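PDB 6L1O: aminotransferase from Bacillus subtilis, which is a pyridoxal-phosphate-dependent aminotransferase encoded in the operon for biosynthesis of the dipeptide antibiotic bacilysin. Local coordinates for residues B[237-243]-B[280-284]; B[53-58]-B[273-279]; B[210-214]-B[294-299]. One frame throughout, in Å; residues are numbered along the deposited sequence.

Interaction 1: residues B[237-243]-B[280-284]. With PLP (pyridoxal-5'-phosphate), chain E.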
# COMPACT_ATOMS: atom_id res chain seq x y z
N PHE B 237 -1.20 -13.74 4.33
CA PHE B 237 -0.29 -14.76 3.88
C PHE B 237 0.90 -14.89 4.84
O PHE B 237 1.61 -15.87 4.78
CB PHE B 237 0.17 -14.47 2.44
CG PHE B 237 -0.88 -14.79 1.40
CD1 PHE B 237 -0.91 -15.98 0.72
CD2 PHE B 237 -1.87 -13.85 1.14
CE1 PHE B 237 -1.95 -16.27 -0.19
CE2 PHE B 237 -2.87 -14.09 0.21
CZ PHE B 237 -2.94 -15.32 -0.42
N SER B 238 1.09 -13.92 5.74
CA SER B 238 2.33 -13.74 6.46
C SER B 238 2.68 -14.90 7.35
O SER B 238 3.75 -15.48 7.22
CB SER B 238 2.34 -12.42 7.27
OG SER B 238 2.22 -11.31 6.39
N LYS B 239 1.72 -15.32 8.17
CA LYS B 239 1.98 -16.38 9.13
C LYS B 239 1.73 -17.76 8.54
O LYS B 239 2.45 -18.67 8.80
CB LYS B 239 1.14 -16.18 10.39
CG LYS B 239 1.30 -14.80 11.06
CD LYS B 239 2.75 -14.33 11.06
CE LYS B 239 2.94 -13.02 11.73
NZ LYS B 239 1.72 -12.20 11.75
N THR B 240 0.66 -17.91 7.78
CA THR B 240 0.29 -19.21 7.27
C THR B 240 1.36 -19.80 6.38
O THR B 240 1.65 -20.98 6.45
CB THR B 240 -1.04 -19.13 6.47
OG1 THR B 240 -2.09 -18.72 7.37
CG2 THR B 240 -1.39 -20.50 5.91
N PHE B 241 1.98 -18.97 5.58
CA PHE B 241 2.87 -19.44 4.52
C PHE B 241 4.28 -18.98 4.64
O PHE B 241 5.08 -19.11 3.69
CB PHE B 241 2.29 -19.00 3.16
CG PHE B 241 0.95 -19.59 2.87
CD1 PHE B 241 0.82 -20.94 2.60
CD2 PHE B 241 -0.19 -18.78 2.84
CE1 PHE B 241 -0.44 -21.49 2.34
CE2 PHE B 241 -1.42 -19.31 2.51
CZ PHE B 241 -1.53 -20.68 2.27
N ASN B 242 4.66 -18.44 5.81
CA ASN B 242 5.98 -17.80 5.96
C ASN B 242 6.21 -16.79 4.82
O ASN B 242 7.25 -16.80 4.10
CB ASN B 242 7.09 -18.87 5.94
CG ASN B 242 7.02 -19.86 7.05
OD1 ASN B 242 6.53 -19.57 8.11
ND2 ASN B 242 7.52 -21.07 6.79
N MET B 243 5.21 -15.93 4.60
CA MET B 243 5.28 -14.91 3.55
C MET B 243 5.21 -13.49 4.09
O MET B 243 4.75 -12.55 3.39
CB MET B 243 4.17 -15.16 2.52
CG MET B 243 4.42 -16.37 1.65
SD MET B 243 3.05 -16.82 0.59
CE MET B 243 3.38 -15.64 -0.74
N ALA B 280 0.60 -16.13 -4.66
CA ALA B 280 -0.46 -16.22 -3.66
C ALA B 280 -1.45 -17.32 -4.02
O ALA B 280 -1.91 -18.11 -3.17
CB ALA B 280 -1.17 -14.90 -3.50
N SER B 281 -1.72 -17.45 -5.31
CA SER B 281 -2.63 -18.44 -5.77
C SER B 281 -2.02 -19.86 -5.63
O SER B 281 -2.73 -20.79 -5.31
CB SER B 281 -3.02 -18.14 -7.23
OG SER B 281 -3.71 -19.24 -7.69
N ALA B 282 -0.71 -19.97 -5.81
CA ALA B 282 -0.02 -21.25 -5.67
C ALA B 282 0.04 -21.60 -4.17
O ALA B 282 -0.05 -22.73 -3.83
CB ALA B 282 1.37 -21.22 -6.27
N ALA B 283 0.12 -20.58 -3.30
CA ALA B 283 0.04 -20.82 -1.86
C ALA B 283 -1.27 -21.42 -1.44
O ALA B 283 -1.33 -22.45 -0.76
CB ALA B 283 0.38 -19.57 -1.06
N LEU B 284 -2.35 -20.84 -1.92
CA LEU B 284 -3.66 -21.23 -1.53
C LEU B 284 -4.03 -22.59 -2.12
O LEU B 284 -4.75 -23.37 -1.50
CB LEU B 284 -4.69 -20.21 -2.02
CG LEU B 284 -4.57 -18.80 -1.44
CD1 LEU B 284 -5.62 -17.87 -2.08
CD2 LEU B 284 -4.65 -18.85 0.08
N1 PLP E . -3.00 -9.40 12.83
C2 PLP E . -2.29 -9.84 13.89
C2A PLP E . -2.88 -9.89 15.27
C3 PLP E . -0.90 -10.18 13.73
O3 PLP E . -0.11 -10.59 14.73
C4 PLP E . -0.39 -10.14 12.41
C4A PLP E . 1.12 -10.14 12.34
C5 PLP E . -1.23 -9.66 11.31
C6 PLP E . -2.55 -9.34 11.59
C5A PLP E . -0.77 -9.66 9.88
O4P PLP E . 0.25 -8.82 9.57
P PLP E . 0.65 -8.57 8.01
O1P PLP E . 0.62 -7.09 7.85
O2P PLP E . -0.26 -9.35 7.08
O3P PLP E . 2.04 -9.13 7.90
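Buried apolar packing joins the cofactor-binding turn of this fold-type-I enzyme, a class I aminotransferase, to the C-terminal half of helix 274-285. The short, weakly bonded helix 237-240 follows strand 231-236 of the large mixed sheet and faces two ways. On one side, S238 OG donates a hydrogen bond to phosphate oxygen O3P of PLP (2.7 Å), and K239 NZ lies 2.2 Å from PLP C4A. That is too close for a non-bonded contact and may reflect an unmodelled link, a reaction state or a clash; K239 stands where the lysine of this family forms the internal aldimine. Y66 of the second subunit packs on S238 and K239 and also reaches the cofactor. On the other side, F237 and F241, one helical turn apart, direct their CA-to-CB bonds toward helix 274-285, and their rings touch it. F237 fits among three residues, with CZ 3.6 Å from A280 CB and CE1 3.7 Å from L284 CD2. M243 adds its sulphur, SD standing 4.2 Å from A283 CB. No hydrogen bond crosses this interface. The small A283 lets the F241 ring come close in a CH-pi contact: A283 CB sits 3.7 Å from the ring centroid, 1° off its normal.

Interaction 2: residues B[53-58]-B[273-279]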
# COMPACT_ATOMS: atom_id res chain seq x y z
N ALA B 53 6.62 -20.34 -8.17
CA ALA B 53 5.48 -19.75 -8.86
C ALA B 53 5.71 -18.24 -9.12
O ALA B 53 5.41 -17.75 -10.22
CB ALA B 53 4.20 -20.01 -8.10
N LEU B 54 6.31 -17.51 -8.16
CA LEU B 54 6.74 -16.17 -8.41
C LEU B 54 7.75 -16.07 -9.55
O LEU B 54 7.59 -15.25 -10.47
CB LEU B 54 7.32 -15.48 -7.17
CG LEU B 54 7.91 -14.08 -7.35
CD1 LEU B 54 6.89 -13.04 -7.80
CD2 LEU B 54 8.59 -13.60 -6.05
N ARG B 55 8.78 -16.94 -9.52
CA ARG B 55 9.84 -16.87 -10.47
C ARG B 55 9.32 -17.12 -11.91
O ARG B 55 9.74 -16.41 -12.80
CB ARG B 55 10.94 -17.85 -10.12
CG ARG B 55 11.77 -17.38 -8.97
CD ARG B 55 12.62 -18.49 -8.39
NE ARG B 55 13.18 -19.35 -9.43
CZ ARG B 55 14.30 -19.10 -10.07
NH1 ARG B 55 15.00 -18.03 -9.76
NH2 ARG B 55 14.71 -19.94 -10.98
N GLU B 56 8.40 -18.06 -12.08
CA GLU B 56 7.78 -18.37 -13.36
C GLU B 56 6.87 -17.25 -13.84
O GLU B 56 6.88 -16.88 -15.01
CB GLU B 56 7.01 -19.68 -13.27
CG GLU B 56 6.44 -20.18 -14.59
CD GLU B 56 7.52 -20.61 -15.63
OE1 GLU B 56 8.71 -20.77 -15.26
OE2 GLU B 56 7.19 -20.79 -16.83
N ALA B 57 6.08 -16.72 -12.93
CA ALA B 57 5.11 -15.66 -13.24
C ALA B 57 5.77 -14.41 -13.70
O ALA B 57 5.27 -13.70 -14.58
CB ALA B 57 4.28 -15.39 -12.03
N SER B 58 6.94 -14.11 -13.13
CA SER B 58 7.61 -12.89 -13.43
C SER B 58 8.08 -12.82 -14.89
O SER B 58 8.36 -11.76 -15.37
CB SER B 58 8.75 -12.65 -12.44
OG SER B 58 9.93 -13.37 -12.85
N PHE B 273 1.58 -6.58 -8.16
CA PHE B 273 2.33 -7.32 -9.15
C PHE B 273 1.73 -8.69 -9.38
O PHE B 273 1.51 -9.45 -8.44
CB PHE B 273 3.81 -7.40 -8.79
CG PHE B 273 4.68 -8.05 -9.84
CD1 PHE B 273 4.75 -7.52 -11.11
CD2 PHE B 273 5.46 -9.17 -9.55
CE1 PHE B 273 5.57 -8.09 -12.07
CE2 PHE B 273 6.30 -9.71 -10.50
CZ PHE B 273 6.31 -9.19 -11.77
N GLY B 274 1.41 -9.00 -10.64
CA GLY B 274 0.76 -10.28 -10.91
C GLY B 274 1.66 -11.48 -10.61
O GLY B 274 1.16 -12.57 -10.40
N GLY B 275 2.97 -11.28 -10.57
CA GLY B 275 3.89 -12.34 -10.16
C GLY B 275 3.60 -12.72 -8.72
O GLY B 275 3.56 -13.90 -8.39
N LEU B 276 3.37 -11.72 -7.88
CA LEU B 276 2.95 -11.94 -6.50
C LEU B 276 1.58 -12.61 -6.40
O LEU B 276 1.36 -13.46 -5.59
CB LEU B 276 2.96 -10.62 -5.74
CG LEU B 276 4.34 -10.01 -5.42
CD1 LEU B 276 4.10 -8.66 -4.77
CD2 LEU B 276 5.14 -10.92 -4.51
N GLN B 277 0.64 -12.19 -7.23
CA GLN B 277 -0.69 -12.78 -7.22
C GLN B 277 -0.66 -14.26 -7.58
O GLN B 277 -1.38 -15.04 -7.00
CB GLN B 277 -1.65 -12.02 -8.15
CG GLN B 277 -1.80 -10.53 -7.75
CD GLN B 277 -2.96 -9.85 -8.44
OE1 GLN B 277 -4.11 -10.33 -8.40
NE2 GLN B 277 -2.66 -8.73 -9.10
N GLN B 278 0.16 -14.62 -8.56
CA GLN B 278 0.30 -15.99 -8.95
C GLN B 278 0.96 -16.80 -7.82
O GLN B 278 0.57 -17.91 -7.57
CB GLN B 278 1.16 -16.07 -10.23
CG GLN B 278 1.34 -17.47 -10.75
CD GLN B 278 1.63 -17.53 -12.26
OE1 GLN B 278 1.10 -16.74 -13.03
NE2 GLN B 278 2.46 -18.48 -12.68
N ALA B 279 1.91 -16.23 -7.11
CA ALA B 279 2.48 -16.93 -5.95
C ALA B 279 1.43 -17.14 -4.88
O ALA B 279 1.37 -18.20 -4.23
CB ALA B 279 3.68 -16.16 -5.41
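Two helices pack closely here, small residues permitting the approach where A53, A57, G275 and A279 face each other. The segments 53-57 and 274-279 run roughly antiparallel, at 142° between their directions, and their axes approach to 7.8 Å. The CA atoms of A57 and G275 are 4.7 Å apart, those of L54 and A279 5.0 Å. A57 is the bump that enters the hollow at G275: its CB lies 3.6 Å from G275 CA and, on another side, 3.4 Å from Q278 CD, so the side chain of Q278 borders the hollow. A side chain on G275 would point into the interface, and a CB there would crowd L54 CD1 and clash with the F273 ring. L54 uses this space, its CD1 resting 3.4 Å from G275 C and 4.3 Å from both F273 CE2, at the ring edge, and L276 CD2. One turn along, A53 CB meets A279 CA at 4.1 Å, while L54 CB and A279 CB are likewise 4.1 Å apart. F273, at the N-cap position of its helix, closes one end, with CZ 4.3 Å from S58 CB. Q277, whose CA-to-CB bond points away from helix 48-57, touches F74 and L75 of helix 73-87, so helix 274-285 lies between the two. W246 lies against L54, L276 and A279, and at the dimer interface F273 of the second subunit packs on L54.

Interaction 3: residues B[210-214]-B[294-299]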
# COMPACT_ATOMS: atom_id res chain seq x y z
N GLY B 210 -5.16 -18.09 11.60
CA GLY B 210 -6.17 -19.05 11.23
C GLY B 210 -5.71 -20.42 10.83
O GLY B 210 -6.53 -21.33 10.73
N ALA B 211 -4.42 -20.59 10.57
CA ALA B 211 -3.85 -21.91 10.27
C ALA B 211 -3.43 -22.61 11.58
O ALA B 211 -3.17 -23.80 11.60
CB ALA B 211 -2.67 -21.79 9.33
N PHE B 212 -3.35 -21.91 12.68
CA PHE B 212 -2.64 -22.45 13.84
C PHE B 212 -3.48 -22.59 15.08
O PHE B 212 -3.34 -21.82 16.00
CB PHE B 212 -1.41 -21.59 14.12
CG PHE B 212 -0.51 -21.45 12.94
CD1 PHE B 212 0.24 -22.55 12.50
CD2 PHE B 212 -0.42 -20.26 12.23
CE1 PHE B 212 1.10 -22.45 11.43
CE2 PHE B 212 0.44 -20.16 11.14
CZ PHE B 212 1.18 -21.26 10.73
N GLU B 213 -4.36 -23.59 15.10
CA GLU B 213 -4.99 -24.01 16.32
C GLU B 213 -4.68 -25.49 16.47
O GLU B 213 -4.92 -26.27 15.55
CB GLU B 213 -6.49 -23.78 16.29
CG GLU B 213 -7.22 -24.33 17.52
CD GLU B 213 -8.66 -23.84 17.62
OE1 GLU B 213 -9.05 -22.91 16.87
OE2 GLU B 213 -9.41 -24.36 18.46
N PHE B 214 -4.13 -25.87 17.62
CA PHE B 214 -3.47 -27.18 17.77
C PHE B 214 -4.38 -28.37 18.01
O PHE B 214 -4.11 -29.45 17.47
CB PHE B 214 -2.43 -27.08 18.85
CG PHE B 214 -1.39 -26.06 18.57
CD1 PHE B 214 -0.54 -26.21 17.47
CD2 PHE B 214 -1.26 -24.93 19.38
CE1 PHE B 214 0.44 -25.26 17.20
CE2 PHE B 214 -0.31 -23.97 19.10
CZ PHE B 214 0.56 -24.15 18.01
N LEU B 294 4.16 -27.21 9.34
CA LEU B 294 4.55 -26.03 9.99
C LEU B 294 3.90 -25.87 11.37
O LEU B 294 4.57 -25.53 12.34
CB LEU B 294 4.24 -24.80 9.12
CG LEU B 294 4.64 -23.47 9.66
CD1 LEU B 294 6.12 -23.37 9.99
CD2 LEU B 294 4.22 -22.40 8.65
N LYS B 295 2.61 -26.12 11.45
CA LYS B 295 1.95 -26.23 12.72
C LYS B 295 2.61 -27.22 13.74
O LYS B 295 2.67 -26.95 14.95
CB LYS B 295 0.50 -26.65 12.49
CG LYS B 295 -0.30 -26.73 13.80
CD LYS B 295 -1.77 -26.61 13.52
CE LYS B 295 -2.43 -27.98 13.39
NZ LYS B 295 -3.91 -27.83 13.38
N ARG B 296 3.11 -28.35 13.24
CA ARG B 296 3.73 -29.34 14.10
C ARG B 296 5.08 -28.86 14.58
O ARG B 296 5.45 -29.15 15.71
CB ARG B 296 3.88 -30.73 13.42
CG ARG B 296 2.60 -31.46 13.05
CD ARG B 296 2.90 -32.93 12.69
NE ARG B 296 3.57 -33.07 11.38
CZ ARG B 296 2.92 -33.06 10.21
NH1 ARG B 296 1.58 -33.05 10.19
NH2 ARG B 296 3.57 -33.19 9.08
N ILE B 297 5.81 -28.11 13.75
CA ILE B 297 7.05 -27.45 14.17
C ILE B 297 6.79 -26.51 15.36
O ILE B 297 7.53 -26.54 16.37
CB ILE B 297 7.74 -26.70 13.05
CG1 ILE B 297 8.31 -27.70 12.02
CG2 ILE B 297 8.85 -25.79 13.56
CD1 ILE B 297 8.70 -27.12 10.68
N TYR B 298 5.77 -25.63 15.20
CA TYR B 298 5.48 -24.70 16.30
C TYR B 298 5.06 -25.43 17.55
O TYR B 298 5.52 -25.06 18.66
CB TYR B 298 4.41 -23.67 15.84
CG TYR B 298 4.95 -22.69 14.82
CD1 TYR B 298 6.24 -22.18 14.93
CD2 TYR B 298 4.18 -22.28 13.73
CE1 TYR B 298 6.72 -21.28 14.02
CE2 TYR B 298 4.65 -21.39 12.82
CZ TYR B 298 5.91 -20.88 12.94
OH TYR B 298 6.38 -19.95 12.05
N LYS B 299 4.22 -26.46 17.42
CA LYS B 299 3.77 -27.23 18.57
C LYS B 299 4.96 -27.91 19.31
O LYS B 299 5.02 -27.93 20.52
CB LYS B 299 2.70 -28.25 18.15
CG LYS B 299 2.15 -29.16 19.26
CD LYS B 299 1.59 -28.37 20.43
CE LYS B 299 0.99 -29.29 21.51
NZ LYS B 299 1.01 -28.64 22.84
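Aromatic rings form the apolar centre where the loop 210-214 meets helix 289-313. Y298 turns its ring edge toward the face of F212 in a T-shaped (edge-to-face) pair, with centroids 5.5 Å apart and planes at 74°; the closest atoms are F212 CE1 and Y298 CD2, at 3.8 Å. L294, one turn earlier, reaches the edge of the same F212 ring, its CD2 3.9 Å from F212 CZ. Farther out, F214 lies against the helix, with CE1 3.6 Å from K295 O and 3.9 Å from K299 CB, while K299 CD passes over one of its faces. The ammonium group of K299 is too far from this ring for more than a weak cation-pi attraction, and it makes a salt bridge with D303. At the polar edge, the aliphatic part of K295 runs past the loop, CD 3.7 Å from A211 O and CG 3.7 Å from F214 CD1, so that NZ can donate a hydrogen bond to E213 O (2.9 Å). The loop follows strand 202-206, just after the cofactor-binding Y209. Its F212 and F214 make backbone hydrogen bonds with T323 and K321, leading into strand 325-329, while A211 and F212 touch helix 237-240.

How the interactions relate
Interactions 1 and 2 share helix 274-285: its C-terminal half receives the aromatic residues of 237-243, and its N-terminal part packs on helix 48-57. They meet where A282 CB and A53 CB lie 3.6 Å apart. Both are buried, have no hydrogen bond between their segments and are touched by the second subunit, but interaction 1 borders the cofactor and interaction 2 lies farther from the chain centre. Interaction 3 is only partly buried and untouched by the second subunit; lysine side chains line its outer edge, and one hydrogen bond crosses it. It meets interaction 1 through K239 O and F212 CE2, 3.4 Å apart, but does not touch interaction 2.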